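Local coordinates for phenazine biosynthesis protein PhzF family (Enterococcus faecalis, PDB 1S7J) that probably acts as an isomerase of the PhzF family, the group named after a phenazine biosynthesis enzyme, though its own substrate is not established, at residues P4-D9 / N84-A89; A48-V51 / S56-L59; T78-F83 / E109-D114. All blocks are in the same frame, centred on the assembly; numbering follows the deposited sequence.

Contact 1: residues P4-D9 / N84-A89; sequences PYYIVD and NYYSVA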
loop_
_atom_site.group_PDB
_atom_site.type_symbol
_atom_site.label_atom_id
_atom_site.label_comp_id
_atom_site.label_asym_id
_atom_site.label_seq_id
_atom_site.Cartn_x
_atom_site.Cartn_y
_atom_site.Cartn_z
ATOM N N PRO A 4 -1.300 17.145 17.422
ATOM C CA PRO A 4 -1.312 15.690 17.661
ATOM C C PRO A 4 -0.964 14.888 16.395
ATOM O O PRO A 4 -1.291 15.308 15.284
ATOM C CB PRO A 4 -2.770 15.419 18.073
ATOM C CG PRO A 4 -3.231 16.744 18.637
ATOM C CD PRO A 4 -2.629 17.731 17.678
ATOM N N TYR A 5 -0.281 13.755 16.564
ATOM C CA TYR A 5 0.056 12.908 15.438
ATOM C C TYR A 5 0.002 11.483 15.867
ATOM O O TYR A 5 -0.060 11.186 17.062
ATOM C CB TYR A 5 1.437 13.258 14.838
ATOM C CG TYR A 5 2.613 12.947 15.722
ATOM C CD1 TYR A 5 3.123 11.650 15.815
ATOM C CD2 TYR A 5 3.219 13.946 16.481
ATOM C CE1 TYR A 5 4.194 11.360 16.647
ATOM C CE2 TYR A 5 4.282 13.668 17.307
ATOM C CZ TYR A 5 4.771 12.374 17.391
ATOM O OH TYR A 5 5.829 12.105 18.221
ATOM N N TYR A 6 -0.035 10.567 14.892
ATOM C CA TYR A 6 -0.099 9.144 15.160
ATOM C C TYR A 6 0.806 8.429 14.191
ATOM O O TYR A 6 1.034 8.906 13.086
ATOM C CB TYR A 6 -1.550 8.629 14.997
ATOM C CG TYR A 6 -2.565 9.300 15.919
ATOM C CD1 TYR A 6 -2.944 10.635 15.720
ATOM C CD2 TYR A 6 -3.112 8.615 16.999
ATOM C CE1 TYR A 6 -3.835 11.269 16.587
ATOM C CE2 TYR A 6 -4.004 9.238 17.870
ATOM C CZ TYR A 6 -4.359 10.560 17.662
ATOM O OH TYR A 6 -5.215 11.168 18.539
ATOM N N ILE A 7 1.396 7.333 14.631
ATOM C CA ILE A 7 2.275 6.538 13.791
ATOM C C ILE A 7 1.648 5.186 13.805
ATOM O O ILE A 7 1.588 4.543 14.854
ATOM C CB ILE A 7 3.699 6.415 14.379
ATOM C CG1 ILE A 7 4.303 7.791 14.656
ATOM C CG2 ILE A 7 4.574 5.632 13.429
ATOM C CD1 ILE A 7 4.476 8.641 13.439
ATOM N N VAL A 8 1.128 4.744 12.676
ATOM C CA VAL A 8 0.498 3.450 12.616
ATOM C C VAL A 8 1.072 2.540 11.567
ATOM O O VAL A 8 1.545 2.994 10.515
ATOM C CB VAL A 8 -1.058 3.580 12.469
ATOM C CG1 VAL A 8 -1.461 5.028 12.279
ATOM C CG2 VAL A 8 -1.593 2.708 11.349
ATOM N N ASP A 9 1.133 1.263 11.893
ATOM C CA ASP A 9 1.622 0.251 10.990
ATOM C C ASP A 9 0.378 -0.338 10.306
ATOM O O ASP A 9 -0.384 -1.093 10.924
ATOM C CB ASP A 9 2.377 -0.839 11.758
ATOM C CG ASP A 9 3.607 -0.295 12.484
ATOM O OD1 ASP A 9 4.025 -0.910 13.488
ATOM O OD2 ASP A 9 4.149 0.747 12.056
ATOM N N ASN A 84 -10.794 5.415 15.326
ATOM C CA ASN A 84 -10.478 5.107 16.709
ATOM C C ASN A 84 -10.210 6.253 17.651
ATOM O O ASN A 84 -10.301 6.081 18.854
ATOM C CB ASN A 84 -9.309 4.108 16.763
ATOM C CG ASN A 84 -9.642 2.781 16.156
ATOM O OD1 ASN A 84 -10.121 1.897 16.831
ATOM N ND2 ASN A 84 -9.429 2.664 14.856
ATOM N N TYR A 85 -9.861 7.427 17.125
ATOM C CA TYR A 85 -9.542 8.558 18.001
ATOM C C TYR A 85 -10.314 9.847 17.784
ATOM O O TYR A 85 -10.232 10.759 18.600
ATOM C CB TYR A 85 -8.023 8.852 17.948
ATOM C CG TYR A 85 -7.154 7.657 18.329
ATOM C CD1 TYR A 85 -6.837 6.682 17.394
ATOM C CD2 TYR A 85 -6.697 7.484 19.650
ATOM C CE1 TYR A 85 -6.098 5.549 17.743
ATOM C CE2 TYR A 85 -5.945 6.341 20.012
ATOM C CZ TYR A 85 -5.662 5.381 19.054
ATOM O OH TYR A 85 -5.006 4.218 19.397
ATOM N N TYR A 86 -11.057 9.939 16.680
ATOM C CA TYR A 86 -11.820 11.157 16.401
ATOM C C TYR A 86 -13.299 10.952 16.355
ATOM O O TYR A 86 -14.048 11.792 15.830
ATOM C CB TYR A 86 -11.305 11.836 15.139
ATOM C CG TYR A 86 -10.000 12.530 15.365
ATOM C CD1 TYR A 86 -9.957 13.893 15.678
ATOM C CD2 TYR A 86 -8.790 11.825 15.324
ATOM C CE1 TYR A 86 -8.758 14.531 15.951
ATOM C CE2 TYR A 86 -7.588 12.451 15.597
ATOM C CZ TYR A 86 -7.576 13.810 15.910
ATOM O OH TYR A 86 -6.393 14.451 16.166
ATOM N N SER A 87 -13.732 9.833 16.928
ATOM C CA SER A 87 -15.134 9.454 17.031
ATOM C C SER A 87 -16.018 9.624 15.796
ATOM O O SER A 87 -16.858 10.537 15.741
ATOM C CB SER A 87 -15.787 10.162 18.241
ATOM O OG SER A 87 -15.331 9.616 19.477
ATOM N N VAL A 88 -15.809 8.793 14.798
ATOM C CA VAL A 88 -16.665 8.849 13.630
ATOM C C VAL A 88 -17.623 7.678 13.849
ATOM O O VAL A 88 -17.188 6.550 14.140
ATOM C CB VAL A 88 -15.883 8.726 12.286
ATOM C CG1 VAL A 88 -14.968 9.928 12.109
ATOM C CG2 VAL A 88 -15.098 7.469 12.244
ATOM N N ALA A 89 -18.919 7.971 13.849
ATOM C CA ALA A 89 -19.939 6.958 14.083
ATOM C C ALA A 89 -20.213 6.061 12.878
ATOM O O ALA A 89 -20.438 4.850 13.028
ATOM C CB ALA A 89 -21.227 7.622 14.552
HETATM O O HOH W 1 -3.985 13.897 14.811
HETATM O O HOH W 2 -6.396 13.552 18.942
#

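Contact 2: residues A48-V51 / S56-L59; sequences AFTV and SYAL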
loop_
_atom_site.group_PDB
_atom_site.type_symbol
_atom_site.label_atom_id
_atom_site.label_comp_id
_atom_site.label_asym_id
_atom_site.label_seq_id
_atom_site.Cartn_x
_atom_site.Cartn_y
_atom_site.Cartn_z
ATOM N N ALA A 48 0.574 11.492 6.170
ATOM C CA ALA A 48 -0.735 11.952 5.718
ATOM C C ALA A 48 -1.313 13.051 6.592
ATOM O O ALA A 48 -1.303 12.952 7.801
ATOM C CB ALA A 48 -1.697 10.772 5.655
ATOM N N PHE A 49 -1.784 14.114 5.959
ATOM C CA PHE A 49 -2.395 15.237 6.659
ATOM C C PHE A 49 -3.844 15.320 6.195
ATOM O O PHE A 49 -4.114 15.274 4.991
ATOM C CB PHE A 49 -1.679 16.544 6.317
ATOM C CG PHE A 49 -0.231 16.545 6.661
ATOM C CD1 PHE A 49 0.699 15.945 5.814
ATOM C CD2 PHE A 49 0.223 17.145 7.832
ATOM C CE1 PHE A 49 2.054 15.941 6.126
ATOM C CE2 PHE A 49 1.576 17.145 8.153
ATOM C CZ PHE A 49 2.493 16.538 7.292
ATOM N N THR A 50 -4.776 15.445 7.139
ATOM C CA THR A 50 -6.187 15.526 6.799
ATOM C C THR A 50 -6.914 16.608 7.588
ATOM O O THR A 50 -6.504 16.963 8.687
ATOM C CB THR A 50 -6.889 14.153 7.024
ATOM O OG1 THR A 50 -8.219 14.198 6.509
ATOM C CG2 THR A 50 -6.944 13.805 8.504
ATOM N N VAL A 51 -7.953 17.180 6.977
ATOM C CA VAL A 51 -8.769 18.211 7.628
ATOM C C VAL A 51 -10.233 18.033 7.207
ATOM O O VAL A 51 -10.552 17.974 6.011
ATOM C CB VAL A 51 -8.295 19.656 7.347
ATOM C CG1 VAL A 51 -9.039 20.724 8.132
ATOM C CG2 VAL A 51 -6.809 19.836 7.562
ATOM N N SER A 56 -16.727 15.302 4.495
ATOM C CA SER A 56 -15.653 14.537 3.910
ATOM C C SER A 56 -14.348 14.989 4.571
ATOM O O SER A 56 -14.323 16.011 5.281
ATOM C CB SER A 56 -15.570 14.792 2.389
ATOM O OG SER A 56 -16.714 14.311 1.706
ATOM N N TYR A 57 -13.302 14.208 4.420
ATOM C CA TYR A 57 -12.013 14.581 4.970
ATOM C C TYR A 57 -11.030 14.774 3.822
ATOM O O TYR A 57 -10.789 13.849 3.037
ATOM C CB TYR A 57 -11.484 13.513 5.944
ATOM C CG TYR A 57 -12.150 13.501 7.304
ATOM C CD1 TYR A 57 -13.270 12.705 7.547
ATOM C CD2 TYR A 57 -11.630 14.250 8.366
ATOM C CE1 TYR A 57 -13.854 12.647 8.801
ATOM C CE2 TYR A 57 -12.209 14.202 9.627
ATOM C CZ TYR A 57 -13.323 13.395 9.839
ATOM O OH TYR A 57 -13.897 13.328 11.089
ATOM N N ALA A 58 -10.518 15.984 3.688
ATOM C CA ALA A 58 -9.560 16.298 2.651
ATOM C C ALA A 58 -8.202 15.633 2.995
ATOM O O ALA A 58 -7.616 15.919 4.034
ATOM C CB ALA A 58 -9.395 17.800 2.533
ATOM N N LEU A 59 -7.749 14.719 2.136
ATOM C CA LEU A 59 -6.481 14.025 2.352
ATOM C C LEU A 59 -5.341 14.657 1.573
ATOM O O LEU A 59 -5.540 15.223 0.499
ATOM C CB LEU A 59 -6.594 12.553 1.965
ATOM C CG LEU A 59 -6.417 11.525 3.084
ATOM C CD1 LEU A 59 -6.444 10.142 2.480
ATOM C CD2 LEU A 59 -5.111 11.749 3.854
#

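Contact 3: residues T78-F83 / E109-D114; sequences TAFVLF and EYYYLD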
loop_
_atom_site.group_PDB
_atom_site.type_symbol
_atom_site.label_atom_id
_atom_site.label_comp_id
_atom_site.label_asym_id
_atom_site.label_seq_id
_atom_site.Cartn_x
_atom_site.Cartn_y
_atom_site.Cartn_z
ATOM N N THR A 78 -4.831 6.790 8.044
ATOM C CA THR A 78 -5.603 7.994 8.359
ATOM C C THR A 78 -7.011 7.633 8.766
ATOM O O THR A 78 -7.618 8.310 9.589
ATOM C CB THR A 78 -5.681 8.919 7.188
ATOM O OG1 THR A 78 -4.374 9.326 6.809
ATOM C CG2 THR A 78 -6.487 10.150 7.537
ATOM N N ALA A 79 -7.553 6.600 8.137
ATOM C CA ALA A 79 -8.885 6.135 8.430
ATOM C C ALA A 79 -8.885 5.555 9.842
ATOM O O ALA A 79 -9.748 5.883 10.671
ATOM C CB ALA A 79 -9.300 5.057 7.420
ATOM N N PHE A 80 -7.923 4.677 10.090
ATOM C CA PHE A 80 -7.754 4.026 11.368
ATOM C C PHE A 80 -7.775 5.003 12.537
ATOM O O PHE A 80 -8.463 4.770 13.519
ATOM C CB PHE A 80 -6.453 3.222 11.366
ATOM C CG PHE A 80 -6.023 2.731 12.723
ATOM C CD1 PHE A 80 -6.510 1.545 13.235
ATOM C CD2 PHE A 80 -5.097 3.456 13.474
ATOM C CE1 PHE A 80 -6.088 1.080 14.475
ATOM C CE2 PHE A 80 -4.675 3.002 14.707
ATOM C CZ PHE A 80 -5.164 1.816 15.209
ATOM N N VAL A 81 -7.020 6.103 12.435
ATOM C CA VAL A 81 -6.996 7.062 13.530
ATOM C C VAL A 81 -8.258 7.893 13.661
ATOM O O VAL A 81 -8.559 8.385 14.748
ATOM C CB VAL A 81 -5.761 7.972 13.481
ATOM C CG1 VAL A 81 -4.652 7.311 12.716
ATOM C CG2 VAL A 81 -6.078 9.335 12.966
ATOM N N LEU A 82 -8.958 8.135 12.545
ATOM C CA LEU A 82 -10.203 8.894 12.609
ATOM C C LEU A 82 -11.267 8.014 13.271
ATOM O O LEU A 82 -12.005 8.468 14.147
ATOM C CB LEU A 82 -10.655 9.338 11.220
ATOM C CG LEU A 82 -9.934 10.559 10.645
ATOM C CD1 LEU A 82 -10.343 10.783 9.216
ATOM C CD2 LEU A 82 -10.210 11.798 11.479
ATOM N N PHE A 83 -11.299 6.753 12.881
ATOM C CA PHE A 83 -12.253 5.799 13.427
ATOM C C PHE A 83 -12.048 5.514 14.910
ATOM O O PHE A 83 -13.014 5.363 15.659
ATOM C CB PHE A 83 -12.168 4.455 12.678
ATOM C CG PHE A 83 -12.935 4.419 11.376
ATOM C CD1 PHE A 83 -12.269 4.180 10.164
ATOM C CD2 PHE A 83 -14.322 4.588 11.358
ATOM C CE1 PHE A 83 -12.983 4.108 8.951
ATOM C CE2 PHE A 83 -15.042 4.519 10.152
ATOM C CZ PHE A 83 -14.368 4.277 8.950
ATOM N N GLU A 109 -12.257 -5.122 12.984
ATOM C CA GLU A 109 -10.942 -4.476 13.071
ATOM C C GLU A 109 -10.266 -4.313 11.704
ATOM O O GLU A 109 -9.057 -4.070 11.618
ATOM C CB GLU A 109 -10.017 -5.236 14.046
ATOM C CG GLU A 109 -9.450 -4.426 15.225
ATOM C CD GLU A 109 -10.365 -4.398 16.474
ATOM O OE1 GLU A 109 -9.910 -4.840 17.555
ATOM O OE2 GLU A 109 -11.518 -3.922 16.375
ATOM N N TYR A 110 -11.038 -4.474 10.628
ATOM C CA TYR A 110 -10.501 -4.308 9.296
ATOM C C TYR A 110 -10.974 -3.036 8.671
ATOM O O TYR A 110 -12.023 -2.504 9.024
ATOM C CB TYR A 110 -10.840 -5.482 8.407
ATOM C CG TYR A 110 -10.048 -6.721 8.694
ATOM C CD1 TYR A 110 -10.335 -7.513 9.809
ATOM C CD2 TYR A 110 -9.016 -7.129 7.842
ATOM C CE1 TYR A 110 -9.624 -8.684 10.068
ATOM C CE2 TYR A 110 -8.296 -8.299 8.090
ATOM C CZ TYR A 110 -8.605 -9.073 9.202
ATOM O OH TYR A 110 -7.907 -10.232 9.437
ATOM N N TYR A 111 -10.140 -2.501 7.787
ATOM C CA TYR A 111 -10.409 -1.274 7.050
ATOM C C TYR A 111 -10.294 -1.666 5.574
ATOM O O TYR A 111 -9.344 -2.352 5.175
ATOM C CB TYR A 111 -9.394 -0.182 7.448
ATOM C CG TYR A 111 -9.401 0.061 8.951
ATOM C CD1 TYR A 111 -8.790 -0.852 9.820
ATOM C CD2 TYR A 111 -10.154 1.105 9.514
ATOM C CE1 TYR A 111 -8.944 -0.755 11.201
ATOM C CE2 TYR A 111 -10.307 1.210 10.908
ATOM C CZ TYR A 111 -9.707 0.265 11.738
ATOM O OH TYR A 111 -9.936 0.286 13.078
ATOM N N TYR A 112 -11.311 -1.318 4.801
ATOM C CA TYR A 112 -11.363 -1.672 3.393
ATOM C C TYR A 112 -11.150 -0.556 2.395
ATOM O O TYR A 112 -11.792 0.492 2.462
ATOM C CB TYR A 112 -12.672 -2.403 3.100
ATOM C CG TYR A 112 -12.808 -3.682 3.877
ATOM C CD1 TYR A 112 -13.170 -3.666 5.233
ATOM C CD2 TYR A 112 -12.540 -4.919 3.280
ATOM C CE1 TYR A 112 -13.255 -4.854 5.974
ATOM C CE2 TYR A 112 -12.623 -6.107 4.005
ATOM C CZ TYR A 112 -12.977 -6.073 5.348
ATOM O OH TYR A 112 -13.037 -7.243 6.062
ATOM N N LEU A 113 -10.199 -0.772 1.503
ATOM C CA LEU A 113 -9.880 0.175 0.456
ATOM C C LEU A 113 -10.290 -0.454 -0.855
ATOM O O LEU A 113 -10.306 -1.688 -0.982
ATOM C CB LEU A 113 -8.383 0.472 0.438
ATOM C CG LEU A 113 -7.775 1.373 1.515
ATOM C CD1 LEU A 113 -8.090 0.876 2.903
ATOM C CD2 LEU A 113 -6.277 1.401 1.306
ATOM N N ASP A 114 -10.611 0.365 -1.829
ATOM C CA ASP A 114 -11.032 -0.113 -3.144
ATOM C C ASP A 114 -10.072 0.353 -4.223
ATOM O O ASP A 114 -9.638 1.509 -4.231
ATOM C CB ASP A 114 -12.446 0.395 -3.462
ATOM C CG ASP A 114 -12.548 1.910 -3.372
ATOM O OD1 ASP A 114 -12.320 2.588 -4.397
ATOM O OD2 ASP A 114 -12.830 2.425 -2.267
#

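Contact 1: residues P4-D9 / N84-A89
Tyr6 brings CE2 over one face of the Tyr85 ring, and this is the tightest meeting between strand residues 4-9 and the chain leaving the helix at 84-89. Tyr6 CE2 comes 3.6 Å from Tyr85 CG, offset toward the rim of the ring. The two ring planes are inclined at 49°, an oblique aromatic pair. The phenol oxygen of Tyr6 also rests against the Tyr85 side chain, with Tyr6 OH 3.7 Å from Tyr85 CB. Tyr86 is a looser neighbour: its CE2 lies 4.1 Å from Tyr6 CE1. With CG anti to its carbonyl carbon (chi1 -75°), the Tyr86 ring carries its hydroxyl back toward the strand, with Tyr86 OH 4.2 Å from Pro4 CB.

In the fold, the contact sets the C-terminal end of helix 72-85 against strand 2-10, which lies between strands 19-25 and 243-259. This is consistent with the diaminopimelate-epimerase-like fold of PhzF proteins, in which beta strands wrap a central helix. Tyr6 is buried here, its ring also touching Val81 of the helix and Leu252 of the neighbouring strand. Tyr86 is the first residue to leave helical geometry.

The polar part runs through two waters, both in the plane of the Tyr6 ring at its edge. One is 2.7 Å from Tyr6 OH and makes a weak bond to Tyr86 OH. The other sits 2.8 Å from Tyr86 OH and donates weakly to Pro4 O, 3.1 Å away.

Contact 2: residues A48-V51 / S56-L59
The Thr50 hydroxyl crosses the Tyr57 side chain at a slant, Thr50 OG1 lying 3.4 Å from Tyr57 CB. The hydroxyl gets there because OG1 stands anti to the threonine's own N (chi1 -172°), which carries it across to the opposite strand. From there Thr50 OG1 donates to Ala58 O at 3.1 Å, arriving from well above the carbonyl plane. Val51 N reaches the same oxygen at 3.2 Å, but in the plane and on a lone pair, so two donors grip Ala58 O from different directions. Ala58 N returns a bond of 3.1 Å to Val51 O, closing the Val51-Ala58 hydrogen-bonded pair. Next to it, Thr50 and Leu59 form a non-hydrogen-bonded pair with their side chains on one face. Leu59 CD2 leans back along that face to Ala48 CB, 4.0 Å away. Helix 72-85 covers this side, Thr78 touching both Ala48 and Thr50, while Val51 and Ala58 project from the other. The alternation of pair types is that of an antiparallel beta hairpin, made by strands 47-53 and 56-62; its first strand begins just after Glu46, the predicted active-site residue.

Contact 3: residues T78-F83 / E109-D114
Tyr111 brings its ring against Phe80 with a face and against Phe83 with an edge; the two phenylalanines are one helical turn apart. Phe80 meets it as an offset edge-to-face pair: the edge of Phe80 points at the face of Tyr111, with planes at 72° and centroids 5.8 Å apart. Phe80 CD1 does the touching, 3.8 Å from Tyr111 CZ and 3.7 Å from Tyr111 OH. Phe83 comes instead to the edge of the tyrosine, where its CD1 lies near the ring plane, 3.6 Å from Tyr111 CE2. Those two planes make 49°, an oblique pair. Together the three rings form an aromatic cluster that packs helix 72-85 onto strand 110-116, a strand held between 100-107 and 243-259. With CG anti to the backbone N (chi1 168°), Phe80 swings its ring out to the face of Tyr111. Farther out, Asn84 ND2 is hydrogen-bonded to both Tyr111 OH and Phe80 O, tying the phenol to the helix backbone. On the sheet side Lys106 packs against both Tyr111 and Phe83, and Ala250 touches Phe80.

Helix 72-85 ties the three contacts together. It supplies the 78-83 segment of contact 3 and, at its C-terminal end, the start of the 84-89 segment of contact 1; these two contacts are centred about 10 Å apart. The centre of contact 2 is about 12 Å from that of contact 1 and about 13 Å from that of contact 3, and it reaches the helix through Thr78 and Leu82. Along the chain contact 2 falls between the two segments of contact 1 and closes before contact 3 begins, whereas contacts 1 and 3 interleave. Strands from well-separated parts of the sequence are packed around one helix; only contact 2 lies near Glu46, the predicted active-site residue.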